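ADP-ribose pyrophosphatase MutT (Rickettsia felis, PDB 4KYX) probably hydrolyses nucleoside diphosphates linked to another group, such as ADP-ribose or 8-oxo-dGTP, as a magnesium-dependent Nudix enzyme. Local coordinates at residues L133-I137 and E138-Y142; H48-F51 and G52-F55. All blocks are in the same frame, centred on the assembly; numbering follows the deposited sequence.

Contact 1 of 2, residues L133-I137 and E138-Y142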
# COMPACT_ATOMS: atom_id res chain seq x y z
N LEU A 133 1.38 -12.23 5.59
CA LEU A 133 0.49 -12.51 6.70
C LEU A 133 1.32 -12.68 7.99
O LEU A 133 0.93 -12.18 9.02
CB LEU A 133 -0.32 -13.81 6.43
CG LEU A 133 -1.24 -14.29 7.55
CD1 LEU A 133 -2.20 -13.20 7.97
CD2 LEU A 133 -2.03 -15.51 7.11
N LYS A 134 2.43 -13.42 7.91
CA LYS A 134 3.35 -13.56 9.03
C LYS A 134 3.74 -12.18 9.56
O LYS A 134 3.71 -11.95 10.77
CB LYS A 134 4.60 -14.37 8.62
CG LYS A 134 5.55 -14.76 9.77
CD LYS A 134 4.89 -15.80 10.69
CE LYS A 134 5.83 -16.53 11.65
NZ LYS A 134 5.01 -17.51 12.40
N ARG A 135 4.10 -11.28 8.65
CA ARG A 135 4.47 -9.92 9.02
C ARG A 135 3.35 -9.19 9.71
O ARG A 135 3.56 -8.48 10.72
CB ARG A 135 4.98 -9.13 7.80
CG ARG A 135 6.35 -9.62 7.37
CD ARG A 135 7.08 -8.72 6.42
NE ARG A 135 8.43 -8.61 6.94
CZ ARG A 135 9.05 -7.52 7.37
NH1 ARG A 135 10.26 -7.67 7.89
NH2 ARG A 135 8.52 -6.29 7.25
N LEU A 136 2.15 -9.33 9.16
CA LEU A 136 1.00 -8.76 9.78
C LEU A 136 0.78 -9.30 11.21
O LEU A 136 0.60 -8.54 12.17
CB LEU A 136 -0.20 -9.01 8.91
CG LEU A 136 -1.50 -8.59 9.56
CD1 LEU A 136 -1.45 -7.09 9.77
CD2 LEU A 136 -2.72 -8.96 8.76
N ILE A 137 0.78 -10.62 11.34
CA ILE A 137 0.56 -11.23 12.67
C ILE A 137 1.61 -10.80 13.73
O ILE A 137 1.27 -10.54 14.87
CB ILE A 137 0.44 -12.76 12.55
CG1 ILE A 137 -0.74 -13.09 11.68
CG2 ILE A 137 0.33 -13.39 13.94
CD1 ILE A 137 -2.04 -12.45 12.11
N GLU A 138 2.86 -10.65 13.32
CA GLU A 138 3.92 -10.29 14.25
C GLU A 138 4.12 -8.79 14.25
O GLU A 138 5.13 -8.28 14.74
CB GLU A 138 5.20 -11.03 13.88
CG GLU A 138 4.99 -12.54 13.74
CD GLU A 138 4.72 -13.28 15.05
OE1 GLU A 138 4.80 -12.67 16.13
OE2 GLU A 138 4.42 -14.50 15.01
N LYS A 139 3.14 -8.08 13.72
CA LYS A 139 3.14 -6.62 13.61
C LYS A 139 4.42 -5.98 13.01
O LYS A 139 4.79 -4.86 13.38
CB LYS A 139 2.89 -6.01 14.98
CG LYS A 139 1.69 -6.53 15.73
CD LYS A 139 1.44 -5.63 16.94
CE LYS A 139 0.68 -6.32 18.06
NZ LYS A 139 -0.67 -6.72 17.58
N LYS A 140 5.07 -6.67 12.08
CA LYS A 140 6.14 -6.08 11.25
C LYS A 140 5.52 -5.51 9.99
O LYS A 140 5.73 -6.02 8.86
CB LYS A 140 7.18 -7.14 10.90
CG LYS A 140 7.89 -7.68 12.10
CD LYS A 140 8.89 -8.75 11.71
CE LYS A 140 9.37 -9.52 12.93
NZ LYS A 140 10.33 -8.76 13.75
N CYS A 141 4.73 -4.45 10.17
CA CYS A 141 3.96 -3.87 9.07
C CYS A 141 3.54 -2.47 9.51
O CYS A 141 3.90 -2.04 10.60
CB CYS A 141 2.74 -4.71 8.75
SG CYS A 141 1.63 -4.88 10.17
N TYR A 142 2.81 -1.77 8.66
CA TYR A 142 2.23 -0.48 9.01
C TYR A 142 0.76 -0.76 9.39
O TYR A 142 -0.10 -0.92 8.51
CB TYR A 142 2.32 0.48 7.83
CG TYR A 142 3.74 0.65 7.29
CD1 TYR A 142 4.62 1.59 7.86
CD2 TYR A 142 4.21 -0.16 6.25
CE1 TYR A 142 5.90 1.73 7.38
CE2 TYR A 142 5.49 -0.01 5.77
CZ TYR A 142 6.33 0.96 6.33
OH TYR A 142 7.61 1.08 5.83
O HOH W 1 2.76 -15.78 13.17
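In Lys134 chi1 of -171° swings CG round beside the carbonyl carbon, and in Glu138, one helical turn on, a bend at chi2 (-70°) folds the carboxylate back; the two chains then run side by side, pointing the same way. Their charged ends do not close into a salt bridge, since NZ of Lys134 stays 4.0 Å from OE2 of Glu138. A water spans the gap: it accepts from Lys134 NZ at 2.9 Å and donates to Glu138 OE2 at 2.8 Å, while NZ has a second partner in the carbonyl of Ser127.

Underneath, the backbone closes the helix 131-137. Glu138 N still makes a helical hydrogen bond to Lys134 O (3.0 Å), but the next two amides form a Schellman motif. Lys140 N reaches Arg135 O at 2.7 Å, spanning the turn that Lys139, with positive phi, makes as the C-prime residue. Inside it, Lys139 N bonds to Leu136 O at 3.0 Å, coming from above the carbonyl plane, 67° out of it and so off the lone pairs. Lys139 sends its own side chain off to a salt bridge with Glu146.

Arg135 and Lys140 cross at about a right angle, and CB of Lys140 sits over the centre of one guanidinium face. Toward the protein interior, CD1 of Leu136 packs against SG of Cys141 (3.8 Å); Leu136 also rests on Ala78 and Cys141 on Thr80, both in strand 75-84, so the chain leaves the helix already leaning on the sheet it joins at Tyr142. Main-chain amides thus engage the carbonyls of Lys134, Arg135 and Leu136 at the helix end, and the Lys134-Glu138 pair probably adds a long, partly water-mediated attraction.

Contact 2 of 2, residues H48-F51 and G52-F55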
# COMPACT_ATOMS: atom_id res chain seq x y z
N HIS A 48 -4.22 -10.04 -6.86
CA HIS A 48 -3.69 -8.79 -7.39
C HIS A 48 -4.77 -7.73 -7.53
O HIS A 48 -5.88 -8.02 -7.99
CB HIS A 48 -3.15 -9.06 -8.78
CG HIS A 48 -1.86 -9.77 -8.78
ND1 HIS A 48 -1.65 -10.92 -9.50
CD2 HIS A 48 -0.68 -9.49 -8.17
CE1 HIS A 48 -0.41 -11.34 -9.32
NE2 HIS A 48 0.20 -10.50 -8.52
N LEU A 49 -4.45 -6.49 -7.16
CA LEU A 49 -5.34 -5.36 -7.47
C LEU A 49 -5.40 -5.20 -9.00
O LEU A 49 -4.36 -5.19 -9.66
CB LEU A 49 -4.80 -4.07 -6.83
CG LEU A 49 -5.68 -2.83 -7.01
CD1 LEU A 49 -7.03 -2.94 -6.31
CD2 LEU A 49 -4.93 -1.65 -6.46
N GLU A 50 -6.59 -5.11 -9.56
CA GLU A 50 -6.71 -4.93 -10.99
C GLU A 50 -6.88 -3.45 -11.30
O GLU A 50 -7.34 -2.65 -10.47
CB GLU A 50 -7.88 -5.71 -11.58
CG GLU A 50 -7.67 -7.21 -11.55
CD GLU A 50 -8.86 -8.00 -12.10
OE1 GLU A 50 -9.79 -7.40 -12.65
OE2 GLU A 50 -8.86 -9.25 -11.91
N PHE A 51 -6.52 -3.09 -12.53
CA PHE A 51 -6.63 -1.69 -12.95
C PHE A 51 -8.05 -1.20 -12.76
O PHE A 51 -9.00 -1.84 -13.19
CB PHE A 51 -6.24 -1.54 -14.41
CG PHE A 51 -6.42 -0.14 -14.95
CD1 PHE A 51 -7.67 0.32 -15.41
CD2 PHE A 51 -5.35 0.72 -15.00
CE1 PHE A 51 -7.79 1.63 -15.89
CE2 PHE A 51 -5.48 2.01 -15.49
CZ PHE A 51 -6.72 2.46 -15.92
N GLY A 52 -8.21 -0.02 -12.16
CA GLY A 52 -9.50 0.61 -12.04
C GLY A 52 -10.29 0.31 -10.78
O GLY A 52 -11.23 1.02 -10.50
N GLU A 53 -9.86 -0.69 -10.03
CA GLU A 53 -10.51 -1.11 -8.79
C GLU A 53 -10.13 -0.32 -7.55
O GLU A 53 -9.01 0.10 -7.37
CB GLU A 53 -10.17 -2.57 -8.47
CG GLU A 53 -10.62 -3.62 -9.43
CD GLU A 53 -10.44 -4.99 -8.84
OE1 GLU A 53 -11.49 -5.61 -8.57
OE2 GLU A 53 -9.27 -5.47 -8.58
N THR A 54 -11.09 -0.18 -6.66
CA THR A 54 -10.84 0.20 -5.31
C THR A 54 -10.38 -1.03 -4.52
O THR A 54 -10.61 -2.18 -4.93
CB THR A 54 -12.11 0.81 -4.65
OG1 THR A 54 -13.00 -0.22 -4.34
CG2 THR A 54 -12.76 1.90 -5.58
N PHE A 55 -9.72 -0.77 -3.40
CA PHE A 55 -9.22 -1.86 -2.55
C PHE A 55 -10.42 -2.65 -2.08
O PHE A 55 -10.31 -3.85 -2.03
CB PHE A 55 -8.49 -1.38 -1.32
CG PHE A 55 -7.25 -0.53 -1.60
CD1 PHE A 55 -6.54 -0.66 -2.79
CD2 PHE A 55 -6.83 0.42 -0.67
CE1 PHE A 55 -5.44 0.15 -3.03
CE2 PHE A 55 -5.73 1.21 -0.90
CZ PHE A 55 -5.03 1.08 -2.07
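The loop between strand 45-48 and helix 55-67 turns through a type II beta turn from Glu50 to Glu53, and those two residues grip each other twice. Glu53 N donates to Glu50 O at 3.2 Å and closes the turn. In the reverse direction Glu50 N donates to OE2 of the Glu53 side chain at 2.9 Å, meeting that oxygen on its anti side and only 16° out of the carboxylate plane. The carboxylate is brought there by a first torsion of -63°, which sets CG beside the backbone N, and by a chain extended beyond it; OE2 also lies 3.3 Å from Glu50 CB. Gly52 takes the third turn position with phi at 92°, and its N is bonded to His90 of the second subunit.

This segment is part of the Nudix box, in which Glu53 takes the place of the glutamate between the opening glycine of the box and its REUxEE stretch, which Arg61 begins. Glu53 OE1 makes a salt bridge to Arg61 NE, so one oxygen holds the turn and the other the box helix.

Behind the turn, buried Leu49 slides past Glu53 in the opposite direction, its CD1 3.8 Å from Glu53 CB. Its other branch, CD2, comes up at the edge of the Phe55 ring, in the ring plane, 3.9 Å from CE1. Thr54, the residue before Phe55, N-caps the helix, OG1 accepting from Glu57 N, while Phe55 leans on Ile17 of strand 14-22.

Contact 2 precedes contact 1 in sequence, and within one chain they do not touch: their centres are 22 Å apart and their nearest atoms about 11 Å. Contact 2 belongs to the Nudix box, whose helix in this family carries the magnesium-binding glutamates; contact 1 ends a different helix and returns the chain to the mixed sheet. They are brought together by the dimer. Tyr142, at the end of contact 1, meets the ring of Phe55 from contact 2 of the second subunit, and its hydroxyl is hydrogen-bonded to Glu56 there. The tail of contact 1 therefore packs at the start of the partner's Nudix helix.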